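Local structure of copper induced nitroreductase D (Lactococcus lactis, 2WQF) at residues K5-R10 with V137-A142; E32-S37 with G131-N136; L144-N149 with L177-I182. The protein is a copper-induced, FMN-binding nitroreductase that takes part in the defence against oxidative stress. One frame throughout, in Å; residues are numbered along the deposited sequence. Where two conformers were deposited one is given.

Contact 1. Residues K5-R10 with V137-A142. With FMN (flavin mononucleotide), chain B.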
# COMPACT_ATOMS: atom_id res chain seq x y z
N LYS A 5 11.58 11.96 4.73
CA LYS A 5 12.77 11.38 5.32
C LYS A 5 12.50 10.00 5.92
O LYS A 5 13.29 9.07 5.77
CB LYS A 5 13.33 12.32 6.38
CG LYS A 5 13.80 13.65 5.86
CD LYS A 5 15.00 13.56 4.96
CE LYS A 5 15.35 14.96 4.44
NZ LYS A 5 15.76 15.85 5.57
N SER A 6 11.34 9.84 6.58
CA SER A 6 10.98 8.54 7.13
C SER A 6 10.83 7.53 6.01
O SER A 6 11.29 6.39 6.13
CB SER A 6 9.67 8.62 7.94
OG SER A 6 9.82 9.47 9.07
N LEU A 7 10.22 7.94 4.90
CA LEU A 7 10.06 7.04 3.76
C LEU A 7 11.42 6.64 3.20
O LEU A 7 11.64 5.48 2.89
CB LEU A 7 9.23 7.67 2.64
CG LEU A 7 7.75 7.96 2.95
CD1 LEU A 7 7.09 8.46 1.66
CD2 LEU A 7 7.01 6.76 3.50
N GLU A 8 12.30 7.62 3.04
CA GLU A 8 13.62 7.38 2.49
C GLU A 8 14.43 6.44 3.38
O GLU A 8 15.23 5.65 2.87
CB GLU A 8 14.34 8.72 2.25
CG GLU A 8 15.62 8.57 1.45
CD GLU A 8 16.18 9.90 1.01
OE1 GLU A 8 15.60 10.95 1.39
OE2 GLU A 8 17.20 9.90 0.28
N ASN A 9 14.20 6.50 4.68
CA ASN A 9 14.98 5.71 5.64
C ASN A 9 14.58 4.23 5.68
O ASN A 9 15.36 3.39 6.12
CB ASN A 9 14.86 6.34 7.03
CG ASN A 9 15.75 5.67 8.05
OD1 ASN A 9 16.98 5.61 7.87
ND2 ASN A 9 15.15 5.15 9.11
N ARG A 10 13.37 3.92 5.23
CA ARG A 10 12.90 2.54 5.14
C ARG A 10 13.59 1.88 3.95
O ARG A 10 13.51 2.38 2.82
CB ARG A 10 11.39 2.46 4.94
CG ARG A 10 10.86 1.03 4.84
CD ARG A 10 9.78 0.85 3.82
NE ARG A 10 10.24 1.34 2.55
CZ ARG A 10 11.07 0.71 1.72
NH1 ARG A 10 11.46 -0.54 1.94
NH2 ARG A 10 11.47 1.33 0.61
N VAL A 137 3.97 -0.50 8.42
CA VAL A 137 4.66 -1.20 9.49
C VAL A 137 6.17 -1.18 9.26
O VAL A 137 6.96 -0.88 10.16
CB VAL A 137 4.14 -2.64 9.64
CG1 VAL A 137 5.05 -3.45 10.56
CG2 VAL A 137 2.71 -2.64 10.19
N TRP A 138 6.56 -1.47 8.04
CA TRP A 138 7.97 -1.52 7.65
C TRP A 138 8.65 -0.18 7.96
O TRP A 138 9.75 -0.14 8.52
CB TRP A 138 8.02 -1.85 6.15
CG TRP A 138 9.32 -2.30 5.56
CD1 TRP A 138 10.56 -2.24 6.11
CD2 TRP A 138 9.48 -2.85 4.25
NE1 TRP A 138 11.50 -2.77 5.22
CE2 TRP A 138 10.84 -3.15 4.08
CE3 TRP A 138 8.59 -3.16 3.21
CZ2 TRP A 138 11.33 -3.71 2.90
CZ3 TRP A 138 9.08 -3.71 2.05
CH2 TRP A 138 10.44 -3.99 1.91
N THR A 139 8.01 0.90 7.55
CA THR A 139 8.56 2.21 7.75
C THR A 139 8.57 2.59 9.23
O THR A 139 9.53 3.20 9.72
CB THR A 139 7.78 3.28 6.93
OG1 THR A 139 7.77 2.90 5.55
CG2 THR A 139 8.43 4.64 7.08
N ALA A 140 7.52 2.21 9.96
CA ALA A 140 7.48 2.48 11.40
C ALA A 140 8.65 1.77 12.13
O ALA A 140 9.28 2.33 13.04
CB ALA A 140 6.12 2.08 11.99
N LEU A 141 8.92 0.54 11.73
CA LEU A 141 10.04 -0.22 12.29
C LEU A 141 11.37 0.47 11.97
O LEU A 141 12.26 0.57 12.83
CB LEU A 141 10.03 -1.64 11.76
CG LEU A 141 8.91 -2.56 12.25
CD1 LEU A 141 8.93 -3.87 11.48
CD2 LEU A 141 9.01 -2.81 13.72
N ALA A 142 11.52 0.98 10.75
CA ALA A 142 12.74 1.67 10.37
C ALA A 142 12.94 2.90 11.25
O ALA A 142 14.07 3.25 11.59
CB ALA A 142 12.73 2.04 8.89
N1 FMN B . 11.95 -8.54 -1.40
C2 FMN B . 12.35 -9.93 -1.15
O2 FMN B . 13.47 -10.18 -0.76
N3 FMN B . 11.41 -10.98 -1.46
C4 FMN B . 10.14 -10.73 -1.94
O4 FMN B . 9.38 -11.64 -2.08
C4A FMN B . 9.75 -9.34 -2.21
N5 FMN B . 8.61 -9.01 -2.70
C5A FMN B . 8.16 -7.58 -2.58
C6 FMN B . 6.71 -7.27 -2.80
C7 FMN B . 6.24 -6.04 -2.65
C7M FMN B . 4.77 -5.77 -2.91
C8 FMN B . 7.19 -4.94 -2.21
C8M FMN B . 6.66 -3.54 -1.96
C9 FMN B . 8.49 -5.20 -2.04
C9A FMN B . 9.02 -6.60 -2.22
N10 FMN B . 10.40 -6.93 -2.07
C10 FMN B . 10.75 -8.27 -1.89
C1' FMN B . 11.40 -5.91 -1.75
C2' FMN B . 11.67 -5.03 -2.97
O2' FMN B . 12.46 -5.74 -3.89
C3' FMN B . 12.35 -3.75 -2.48
O3' FMN B . 11.37 -3.07 -1.71
C4' FMN B . 12.78 -2.86 -3.66
O4' FMN B . 13.85 -3.47 -4.37
C5' FMN B . 13.20 -1.47 -3.21
O5' FMN B . 14.27 -1.59 -2.27
P FMN B . 14.10 -1.00 -0.76
O1P FMN B . 13.69 0.42 -0.84
O2P FMN B . 13.01 -1.86 -0.02
O3P FMN B . 15.53 -1.18 -0.09
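Arg-10 lays its side chain over one face of the indole of Trp-138, and the pair illustrates an arginine held over an indole while its N-H groups grip a phosphate. The aliphatic part makes a CH-pi contact: CG of Arg-10 stands 3.7 Å from the centroid of the five-membered ring of Trp-138. Further out the contact becomes cation-pi: CZ of Arg-10 lies 4.5 Å from the centroid of the six-membered ring of Trp-138, almost on the ring normal. The guanidinium does not lie flat on the indole; the two planes are 76° apart, and NH1 dips toward CZ2 of Trp-138.

Two hydrogen bonds complete the grip. NH1 of Arg-10 gives a nearly straight bond to O2P of FMN (2.8 Å, 171°), and NH2 of Arg-10 reaches O1P at 2.8 Å, a fork that probably offsets much of the phosphate charge.

Van der Waals contacts with helix 121-143 hold the aliphatic part of the arginine. CD of Arg-10 rests 3.4 Å from OG1 of Thr-139, whose hydroxyl bonds to Val-135 O, while CB of Ala-142 packs 3.8 Å from CA of Arg-10. CG of Arg-10 lies anti to the backbone N (chi1 -179°), which brings it over the five-membered ring; bends at chi2 and chi3 follow. CG2 of Thr-139 meets Ser-6 O, 3.5 Å away.

The two helical segments cross nearly at a right angle. Arg-10 grips the FMN phosphate, and Lys-189 also bonds FMN in the pocket of this nitroreductase-family flavoprotein.

Contact 2. Residues E32-S37 with G131-N136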
# COMPACT_ATOMS: atom_id res chain seq x y z
N GLU A 32 0.03 0.34 15.96
CA GLU A 32 -0.35 1.69 15.58
C GLU A 32 -0.25 1.90 14.07
O GLU A 32 -1.10 2.57 13.49
CB GLU A 32 0.47 2.74 16.31
CG GLU A 32 0.16 2.84 17.80
CD GLU A 32 0.94 3.94 18.48
OE1 GLU A 32 2.14 4.10 18.17
OE2 GLU A 32 0.36 4.63 19.33
N ALA A 33 0.81 1.37 13.45
CA ALA A 33 1.00 1.56 12.02
C ALA A 33 -0.16 0.94 11.24
O ALA A 33 -0.65 1.53 10.27
CB ALA A 33 2.33 0.99 11.57
N VAL A 34 -0.63 -0.22 11.66
CA VAL A 34 -1.79 -0.86 11.04
C VAL A 34 -3.09 -0.08 11.37
O VAL A 34 -3.91 0.20 10.48
CB VAL A 34 -1.93 -2.31 11.52
CG1 VAL A 34 -3.21 -2.91 10.98
CG2 VAL A 34 -0.71 -3.10 11.08
N ARG A 35 -3.23 0.32 12.62
CA ARG A 35 -4.44 1.01 13.09
C ARG A 35 -4.72 2.27 12.27
O ARG A 35 -5.87 2.55 11.88
CB ARG A 35 -4.24 1.41 14.57
CG ARG A 35 -5.41 2.13 15.19
CD ARG A 35 -5.10 2.57 16.60
NE ARG A 35 -6.31 2.95 17.34
CZ ARG A 35 -7.14 2.08 17.93
NH1 ARG A 35 -6.88 0.78 17.94
NH2 ARG A 35 -8.22 2.52 18.53
N PHE A 36 -3.67 3.03 11.99
CA PHE A 36 -3.82 4.31 11.29
C PHE A 36 -3.66 4.24 9.79
O PHE A 36 -3.58 5.27 9.14
CB PHE A 36 -2.89 5.34 11.90
CG PHE A 36 -3.17 5.58 13.36
CD1 PHE A 36 -4.45 5.92 13.78
CD2 PHE A 36 -2.16 5.44 14.30
CE1 PHE A 36 -4.71 6.15 15.11
CE2 PHE A 36 -2.42 5.65 15.63
CZ PHE A 36 -3.71 6.00 16.05
N SER A 37 -3.70 3.03 9.25
CA SER A 37 -3.70 2.82 7.80
C SER A 37 -5.14 2.84 7.27
O SER A 37 -6.04 2.22 7.85
CB SER A 37 -3.08 1.48 7.45
OG SER A 37 -1.70 1.44 7.75
N GLY A 131 -0.76 -4.16 0.92
CA GLY A 131 0.45 -3.40 0.61
C GLY A 131 0.60 -2.21 1.55
O GLY A 131 1.67 -1.96 2.10
N ILE A 132 -0.51 -1.50 1.75
CA ILE A 132 -0.55 -0.31 2.59
C ILE A 132 -0.07 -0.62 4.01
O ILE A 132 0.84 0.03 4.54
CB ILE A 132 -1.97 0.27 2.61
CG1 ILE A 132 -2.28 0.93 1.25
CG2 ILE A 132 -2.18 1.27 3.73
CD1 ILE A 132 -3.77 1.20 1.04
N ILE A 133 -0.66 -1.63 4.66
CA ILE A 133 -0.29 -1.88 6.06
C ILE A 133 1.12 -2.47 6.16
O ILE A 133 1.85 -2.17 7.11
CB ILE A 133 -1.32 -2.74 6.83
CG1 ILE A 133 -1.48 -4.14 6.26
CG2 ILE A 133 -2.68 -1.98 6.89
CD1 ILE A 133 -2.33 -5.04 7.16
N SER A 134 1.54 -3.23 5.15
CA SER A 134 2.87 -3.81 5.15
C SER A 134 3.95 -2.72 5.14
O SER A 134 4.91 -2.78 5.93
CB SER A 134 3.08 -4.76 3.96
OG SER A 134 2.20 -5.86 4.04
N VAL A 135 3.81 -1.71 4.27
CA VAL A 135 4.84 -0.67 4.16
C VAL A 135 4.76 0.30 5.32
O VAL A 135 5.78 0.83 5.75
CB VAL A 135 4.87 0.09 2.79
CG1 VAL A 135 5.07 -0.89 1.67
CG2 VAL A 135 3.59 0.92 2.57
N ASN A 136 3.55 0.53 5.85
CA ASN A 136 3.45 1.42 6.99
C ASN A 136 4.16 0.80 8.21
O ASN A 136 4.84 1.50 8.96
CB ASN A 136 1.98 1.83 7.31
CG ASN A 136 1.51 2.97 6.43
OD1 ASN A 136 2.32 3.67 5.81
ND2 ASN A 136 0.19 3.16 6.36
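Ser-37 and Asn-136 meet through their polar ends, where the loop after helix 23-35 passes helix 121-143 in the alpha-beta core of the nitroreductase fold. Here a single serine hydroxyl illustrates how one small group can tie a helix end to a neighbouring helix. The hydroxyl of Ser-37 lies in the plane of the Asn-136 amide, only 2° out of it: ND2 of Asn-136 donates to OG of Ser-37 over 2.9 Å, almost straight at 176°. The hydroxyl in turn donates to Ala-33 O in the last turn of helix 23-35, so it both accepts and donates in this buried place. Its position follows from chi1 of -67°, which sets OG beside the backbone N and anti to the carbonyl carbon.

The apolar side of Ser-37 is turned to the isoleucines. Its CB sits 3.5 Å from CG2 of Ile-133 and 3.8 Å from CG2 of Ile-132, so that two methyl branches meet one methylene. Ile-133 uses the same branch on Val-34, whose CG1 approaches at 4.2 Å. Beyond the two segments, Leu-48 of strand 46-52 packs on both Val-34 and Ile-133.

Asn-136 and Ile-132 also touch the second subunit, through its Leu-7 and Val-135 respectively, which places this joint beside the dimer interface. Toward the other end of the contact, the methyl of Ala-33 rests against the helix backbone, its CB 3.7 Å from Asn-136 O.

Contact 3. Residues L144-N149 with L177-I182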
# COMPACT_ATOMS: atom_id res chain seq x y z
N LEU A 144 12.19 3.14 14.33
CA LEU A 144 12.75 2.65 15.60
C LEU A 144 14.21 2.22 15.46
O LEU A 144 14.84 1.83 16.45
CB LEU A 144 11.93 1.45 16.11
CG LEU A 144 10.48 1.71 16.45
CD1 LEU A 144 9.84 0.42 16.88
CD2 LEU A 144 10.39 2.76 17.52
N GLY A 145 14.76 2.28 14.25
CA GLY A 145 16.13 1.87 13.98
C GLY A 145 16.29 0.39 13.65
O GLY A 145 17.41 -0.12 13.56
N LEU A 146 15.16 -0.28 13.44
CA LEU A 146 15.12 -1.70 13.07
C LEU A 146 15.00 -1.86 11.57
O LEU A 146 14.37 -1.06 10.91
CB LEU A 146 13.96 -2.40 13.75
CG LEU A 146 14.02 -2.41 15.28
CD1 LEU A 146 12.86 -3.18 15.90
CD2 LEU A 146 15.35 -2.96 15.77
N GLY A 147 15.62 -2.89 11.03
CA GLY A 147 15.50 -3.17 9.62
C GLY A 147 14.50 -4.28 9.38
O GLY A 147 14.07 -4.98 10.30
N ALA A 148 14.12 -4.44 8.13
CA ALA A 148 13.19 -5.49 7.75
C ALA A 148 13.31 -5.80 6.28
O ALA A 148 13.84 -5.00 5.50
CB ALA A 148 11.72 -5.09 8.09
N ASN A 149 12.78 -6.97 5.90
CA ASN A 149 12.65 -7.35 4.49
C ASN A 149 11.34 -8.12 4.33
O ASN A 149 10.83 -8.71 5.29
CB ASN A 149 13.89 -8.11 4.00
CG ASN A 149 14.09 -9.44 4.71
OD1 ASN A 149 13.42 -10.41 4.42
ND2 ASN A 149 14.99 -9.47 5.65
N LEU A 177 6.96 -10.11 6.84
CA LEU A 177 7.93 -9.05 7.06
C LEU A 177 8.88 -9.48 8.19
O LEU A 177 8.50 -9.53 9.35
CB LEU A 177 7.24 -7.74 7.38
CG LEU A 177 8.14 -6.51 7.43
CD1 LEU A 177 8.66 -6.09 6.05
CD2 LEU A 177 7.38 -5.34 8.09
N VAL A 178 10.09 -9.87 7.80
CA VAL A 178 11.15 -10.30 8.70
C VAL A 178 11.86 -9.05 9.21
O VAL A 178 12.20 -8.16 8.42
CB VAL A 178 12.14 -11.19 7.95
CG1 VAL A 178 13.23 -11.67 8.88
CG2 VAL A 178 11.42 -12.39 7.38
N PHE A 179 12.03 -8.94 10.53
CA PHE A 179 12.56 -7.71 11.12
C PHE A 179 13.51 -7.98 12.26
O PHE A 179 13.50 -9.03 12.90
CB PHE A 179 11.42 -6.78 11.57
CG PHE A 179 10.71 -7.22 12.82
CD1 PHE A 179 11.08 -6.69 14.05
CD2 PHE A 179 9.71 -8.19 12.78
CE1 PHE A 179 10.43 -7.09 15.21
CE2 PHE A 179 9.07 -8.61 13.95
CZ PHE A 179 9.45 -8.06 15.16
N GLY A 180 14.39 -7.01 12.50
CA GLY A 180 15.36 -7.13 13.57
C GLY A 180 16.35 -6.00 13.58
O GLY A 180 16.16 -4.98 12.92
N SER A 181 17.42 -6.16 14.34
CA SER A 181 18.46 -5.17 14.36
C SER A 181 19.23 -5.17 13.05
O SER A 181 19.43 -6.22 12.44
CB SER A 181 19.40 -5.40 15.53
OG SER A 181 19.91 -6.73 15.53
N ILE A 182 19.65 -3.99 12.62
CA ILE A 182 20.39 -3.86 11.37
C ILE A 182 21.85 -4.26 11.58
O ILE A 182 22.55 -3.66 12.38
CB ILE A 182 20.33 -2.42 10.85
CG1 ILE A 182 18.87 -2.04 10.60
CG2 ILE A 182 21.17 -2.27 9.58
CD1 ILE A 182 18.64 -0.57 10.15
O HOH W 1 19.14 -1.90 14.65
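Gly-147 leaves a hollow that Ile-182 fills, a worked example of a sheet shaped by what a residue lacks. CG1 of Ile-182 comes within 3.4 Å of Gly-147 N, and a CB on the glycine would collide with it. Beside it, CD1 of Ile-182 rests 3.7 Å from Gly-145 O; a water bridges that same carbonyl to Ile-182 N. Gly-145 itself closes helix 121-143 with a Schellman motif.

Gly-147 and Gly-180 form one hydrogen-bonded antiparallel pair, Asn-149 and Val-178 another. Between them, the backbones at Ala-148 and Phe-179 close to 4.1 Å between CA atoms. The small methyl of Ala-148 fits this close approach: its CB lies 3.9 Å from CB of Phe-179 and 3.8 Å from CD1 of Leu-177. With chi1 at 75°, CG of Phe-179 sits between the backbone N and the carbonyl carbon. The ring leads away from the neighbouring strand, and CD1 of Leu-146 lies at its edge, 4.3 Å from CD1 of Phe-179.

On the other face Asn-149 and Val-178 lie side by side, OD1 of Asn-149 3.8 Å from CB of Val-178. The amide is held from outside the pair, OD1 by Gln-151 NE2 and ND2 by Ile-13 O. An alanine here would probably cost Gln-151 NE2 this acceptor and Ile-13 O this donor, leaving Gln-151 freer to turn beside FMN, and open a gap beside CB of Val-178.

The outcome is an antiparallel strand pair in the central sheet of the nitroreductase fold, whose Asn-149 stands behind Gln-151, a residue of the FMN pocket.

Helix 121-143 is the common element: residues 131-136 serve contact 2, the next turns serve contact 1, and the chain then runs directly into strand 146-151 of contact 3. Contacts 1 and 2 have centres about 11 Å apart, contacts 1 and 3 about 10 Å, and contacts 2 and 3 about 16 Å, so contact 1 lies close to both. Along the sequence, contact 2 falls between the two halves of contact 1, and contact 3 follows. Val-137 packs on Val-34, while Trp-138 and Leu-141 meet Leu-177 and Phe-179 of the sheet. One helix thereby joins the sheet, the FMN site and, through contacts 1 and 2, the second subunit.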